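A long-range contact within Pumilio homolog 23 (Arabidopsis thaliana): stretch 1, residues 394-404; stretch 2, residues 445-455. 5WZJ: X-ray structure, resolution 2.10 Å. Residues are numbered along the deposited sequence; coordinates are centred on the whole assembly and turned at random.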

# COMPACT_ATOMS: atom_id res chain seq x y z
N SER A 394 32.42 -9.84 13.67
CA SER A 394 31.23 -9.01 13.75
C SER A 394 29.96 -9.72 13.26
O SER A 394 28.86 -9.19 13.47
N ARG A 395 30.08 -10.91 12.65
CA ARG A 395 28.92 -11.58 12.07
C ARG A 395 27.91 -12.03 13.13
O ARG A 395 26.72 -12.16 12.82
N ILE A 396 28.35 -12.27 14.37
CA ILE A 396 27.41 -12.65 15.43
C ILE A 396 26.41 -11.52 15.71
O ILE A 396 25.35 -11.76 16.28
N SER A 397 26.72 -10.30 15.27
CA SER A 397 25.87 -9.14 15.53
C SER A 397 24.95 -8.81 14.36
O SER A 397 24.41 -7.70 14.31
N ILE A 398 24.77 -9.73 13.42
CA ILE A 398 23.97 -9.38 12.25
C ILE A 398 22.54 -9.00 12.65
O ILE A 398 21.97 -8.04 12.13
N LEU A 399 21.96 -9.72 13.62
CA LEU A 399 20.59 -9.40 14.02
C LEU A 399 20.48 -8.04 14.67
O LEU A 399 19.68 -7.20 14.19
N PRO A 400 21.23 -7.69 15.73
CA PRO A 400 21.12 -6.34 16.30
C PRO A 400 21.33 -5.23 15.28
O PRO A 400 20.63 -4.21 15.32
N ARG A 401 22.29 -5.40 14.37
CA ARG A 401 22.57 -4.33 13.42
C ARG A 401 21.42 -4.14 12.43
O ARG A 401 21.14 -3.01 12.04
N LEU A 402 20.75 -5.22 12.04
CA LEU A 402 19.62 -5.06 11.12
C LEU A 402 18.38 -4.55 11.84
O LEU A 402 17.63 -3.74 11.28
N LEU A 403 18.15 -4.99 13.08
CA LEU A 403 17.06 -4.43 13.88
C LEU A 403 17.16 -2.92 14.03
O LEU A 403 16.14 -2.23 14.09
N PHE A 404 18.38 -2.39 14.12
CA PHE A 404 18.59 -0.96 14.29
C PHE A 404 19.42 -0.41 13.14
O PHE A 404 20.40 0.30 13.37
N GLN A 445 21.80 -19.84 8.35
CA GLN A 445 22.41 -20.21 9.63
C GLN A 445 23.00 -19.03 10.39
O GLN A 445 22.79 -18.95 11.61
N PRO A 446 23.71 -18.08 9.77
CA PRO A 446 24.19 -16.92 10.55
C PRO A 446 23.07 -16.14 11.22
O PRO A 446 23.27 -15.60 12.32
N TYR A 447 21.89 -16.05 10.59
CA TYR A 447 20.80 -15.28 11.19
C TYR A 447 20.19 -16.02 12.36
O TYR A 447 19.89 -15.41 13.40
N ILE A 448 19.99 -17.33 12.22
CA ILE A 448 19.43 -18.14 13.30
C ILE A 448 20.37 -18.13 14.50
O ILE A 448 19.93 -17.97 15.66
N THR A 449 21.67 -18.31 14.26
CA THR A 449 22.62 -18.29 15.37
C THR A 449 22.66 -16.92 16.04
O THR A 449 22.63 -16.83 17.27
N SER A 450 22.67 -15.85 15.24
CA SER A 450 22.74 -14.51 15.81
C SER A 450 21.50 -14.19 16.63
O SER A 450 21.59 -13.62 17.73
N LEU A 451 20.31 -14.53 16.11
CA LEU A 451 19.08 -14.24 16.84
C LEU A 451 19.00 -15.05 18.13
O LEU A 451 18.67 -14.51 19.19
N THR A 452 19.26 -16.36 18.05
CA THR A 452 19.11 -17.19 19.25
C THR A 452 20.24 -16.98 20.25
O THR A 452 20.10 -17.42 21.40
N SER A 453 21.35 -16.35 19.84
CA SER A 453 22.44 -16.01 20.76
C SER A 453 22.20 -14.74 21.54
O SER A 453 22.88 -14.52 22.55
N MET A 454 21.32 -13.86 21.07
CA MET A 454 21.13 -12.57 21.73
C MET A 454 20.75 -12.79 23.19
O MET A 454 20.01 -13.73 23.52
N LYS A 455 21.27 -11.94 24.07
CA LYS A 455 21.02 -12.14 25.48
C LYS A 455 19.57 -11.78 25.81
O LYS A 455 18.89 -11.08 25.05

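The two stretches meet where helix 398-403 crosses helix 445-453 almost at right angles, 85° between their directions, with the axes 8.8 Å apart at closest approach. The polar centre of the contact is S450. Its CA-to-CB bond points toward stretch 1, and with chi1 in the t rotamer its hydroxyl serves two backbone groups at once. OG of S450 donates to O of I396 at 2.7 Å, and the same OG accepts from N of L399 at 3.1 Å, with an N-H...acceptor angle of 163°.

Both partners lie near the start of helix 398-403, where the first turn leaves amide groups without an acceptor inside the helix. N of L399 is one of these: S397, although it occupies the N-cap position, makes no capping bond with its side chain, and its CA-to-CB bond points away from stretch 2. The hydroxyl of S450 therefore supplies from the neighbouring helix the acceptor that L399 lacks within its own stretch. A small side chain suits this place, because the backbones come very close here, with CA of I396 only 5.0 Å from CA of S450. Serine adds to its small size a hydroxyl able to donate and accept together.

Water 1 also bridges the stretches: its O donates to O of R395 at 2.7 Å and to O of P446 at 3.0 Å, so one molecule links the two backbones through acceptors that also take part in backbone hydrogen bonding: O of R395 receives N of I398, and O of P446 receives N of S450.

Around this polar centre the packing is apolar. L399 points toward stretch 2 and has the largest area covered there; its chi1 of -118° lies between wells, while chi2 is m. This branched side chain reaches several neighbours: CG of L399 lies 3.8 Å from CB of L451, CD2 of L399 4.2 Å from CB of Y447, and CB of L399 3.9 Å from SD of M454. I398, also pointing toward stretch 2 with chi1 t and chi2 p, brings CG2 to 3.4 Å from CB of S450 and CG1 to 3.8 Å from CE2 of Y447. L402 adds CD1 at the edge of the same ring, 4.0 Å from CE2 of Y447. The tyrosine, chi1 m, thus gives its carbons to the leucines and isoleucine, while its OH is hydrogen-bonded elsewhere in the structure. M454, m, t, p along its chain, starts sideways but its end comes nearer, with CE of M454 4.2 Å from CD1 of L403; the flexible, unbranched thioether chain lets SD and CE reach L399 and L403.

At the outer side, CD1 of I396 sits 4.0 Å from CG2 of T449 and 3.9 Å from OG of S453. That hydroxyl is already satisfied, since OG of S453 donates to O of T449 at 2.7 Å. NH1 of R395, hydrogen-bonded elsewhere in the structure, makes only van der Waals contact with CG of P446, at 3.9 Å.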

# COMPACT_ATOMS: atom_id res chain seq x y z
CB SER A 394 31.44 -7.70 12.96
OG SER A 394 31.51 -7.92 11.56
CB ARG A 395 29.36 -12.79 11.23
CG ARG A 395 30.05 -12.39 9.93
CD ARG A 395 30.73 -13.57 9.28
NE ARG A 395 29.79 -14.53 8.71
CZ ARG A 395 29.33 -14.47 7.46
NH1 ARG A 395 28.50 -15.40 7.02
NH2 ARG A 395 29.70 -13.46 6.66
CB ILE A 396 28.19 -13.05 16.71
CG1 ILE A 396 27.26 -13.68 17.75
CG2 ILE A 396 28.89 -11.84 17.30
CD1 ILE A 396 26.72 -15.05 17.36
CB SER A 397 26.74 -7.94 15.89
OG SER A 397 27.36 -8.15 17.15
CB ILE A 398 24.00 -10.53 11.21
CG1 ILE A 398 23.16 -10.18 9.99
CG2 ILE A 398 23.54 -11.81 11.81
CD1 ILE A 398 23.64 -8.94 9.25
CB LEU A 399 20.02 -10.51 14.92
CG LEU A 399 18.79 -11.25 14.37
CD1 LEU A 399 17.64 -10.28 14.06
CD2 LEU A 399 19.16 -12.07 13.13
CB PRO A 400 22.21 -6.31 17.38
CG PRO A 400 22.41 -7.72 17.76
CD PRO A 400 22.19 -8.52 16.49
CB ARG A 401 23.88 -4.60 12.70
CG ARG A 401 25.10 -4.55 13.64
CD ARG A 401 26.38 -4.91 12.93
NE ARG A 401 27.52 -4.86 13.85
CZ ARG A 401 28.79 -4.91 13.46
NH1 ARG A 401 29.10 -5.00 12.17
NH2 ARG A 401 29.75 -4.87 14.37
CB LEU A 402 19.31 -6.39 10.42
CG LEU A 402 20.22 -6.73 9.23
CD1 LEU A 402 20.03 -8.18 8.84
CD2 LEU A 402 19.96 -5.81 8.05
CB LEU A 403 17.01 -5.09 15.26
CG LEU A 403 16.64 -6.57 15.30
CD1 LEU A 403 16.89 -7.09 16.72
CD2 LEU A 403 15.17 -6.77 14.87
CB PHE A 404 19.31 -0.65 15.61
CG PHE A 404 18.51 -0.95 16.85
CD1 PHE A 404 17.42 -0.17 17.19
CD2 PHE A 404 18.88 -1.99 17.69
CE1 PHE A 404 16.69 -0.43 18.34
CE2 PHE A 404 18.16 -2.26 18.83
CZ PHE A 404 17.06 -1.48 19.17
CB GLN A 445 23.45 -21.32 9.40
CG GLN A 445 22.79 -22.67 9.05
CD GLN A 445 21.94 -23.20 10.20
OE1 GLN A 445 22.47 -23.50 11.27
NE2 GLN A 445 20.62 -23.30 9.99
CB PRO A 446 24.92 -16.07 9.50
CG PRO A 446 25.23 -17.00 8.37
CD PRO A 446 24.13 -18.01 8.36
CB TYR A 447 19.73 -14.96 10.14
CG TYR A 447 20.25 -14.15 8.99
CD1 TYR A 447 20.88 -14.77 7.91
CD2 TYR A 447 20.12 -12.76 8.97
CE1 TYR A 447 21.36 -14.04 6.85
CE2 TYR A 447 20.62 -12.00 7.90
CZ TYR A 447 21.23 -12.66 6.84
OH TYR A 447 21.73 -11.96 5.76
CB ILE A 448 19.17 -19.58 12.82
CG1 ILE A 448 18.05 -19.61 11.78
CG2 ILE A 448 18.81 -20.48 14.00
CD1 ILE A 448 17.99 -20.90 10.98
CB THR A 449 24.02 -18.70 14.88
OG1 THR A 449 24.04 -20.12 14.64
CG2 THR A 449 25.07 -18.34 15.91
CB SER A 450 22.93 -13.48 14.69
OG SER A 450 22.93 -12.15 15.20
CB LEU A 451 17.84 -14.51 15.98
CG LEU A 451 16.50 -14.27 16.69
CD1 LEU A 451 16.27 -12.79 16.98
CD2 LEU A 451 15.32 -14.82 15.88
CB THR A 452 19.02 -18.68 18.92
OG1 THR A 452 20.21 -19.09 18.24
CG2 THR A 452 17.80 -18.96 18.05
CB SER A 453 23.76 -15.83 20.00
OG SER A 453 24.21 -17.06 19.48
CB MET A 454 20.05 -11.74 21.02
CG MET A 454 20.50 -11.14 19.68
SD MET A 454 19.11 -10.43 18.76
CE MET A 454 18.41 -9.32 19.97
CB LYS A 455 21.99 -11.31 26.33
CG LYS A 455 21.90 -9.82 26.10
CD LYS A 455 22.98 -9.09 26.90
CE LYS A 455 22.97 -7.60 26.61
NZ LYS A 455 24.00 -6.86 27.40
O HOH W 1 26.06 -14.74 12.86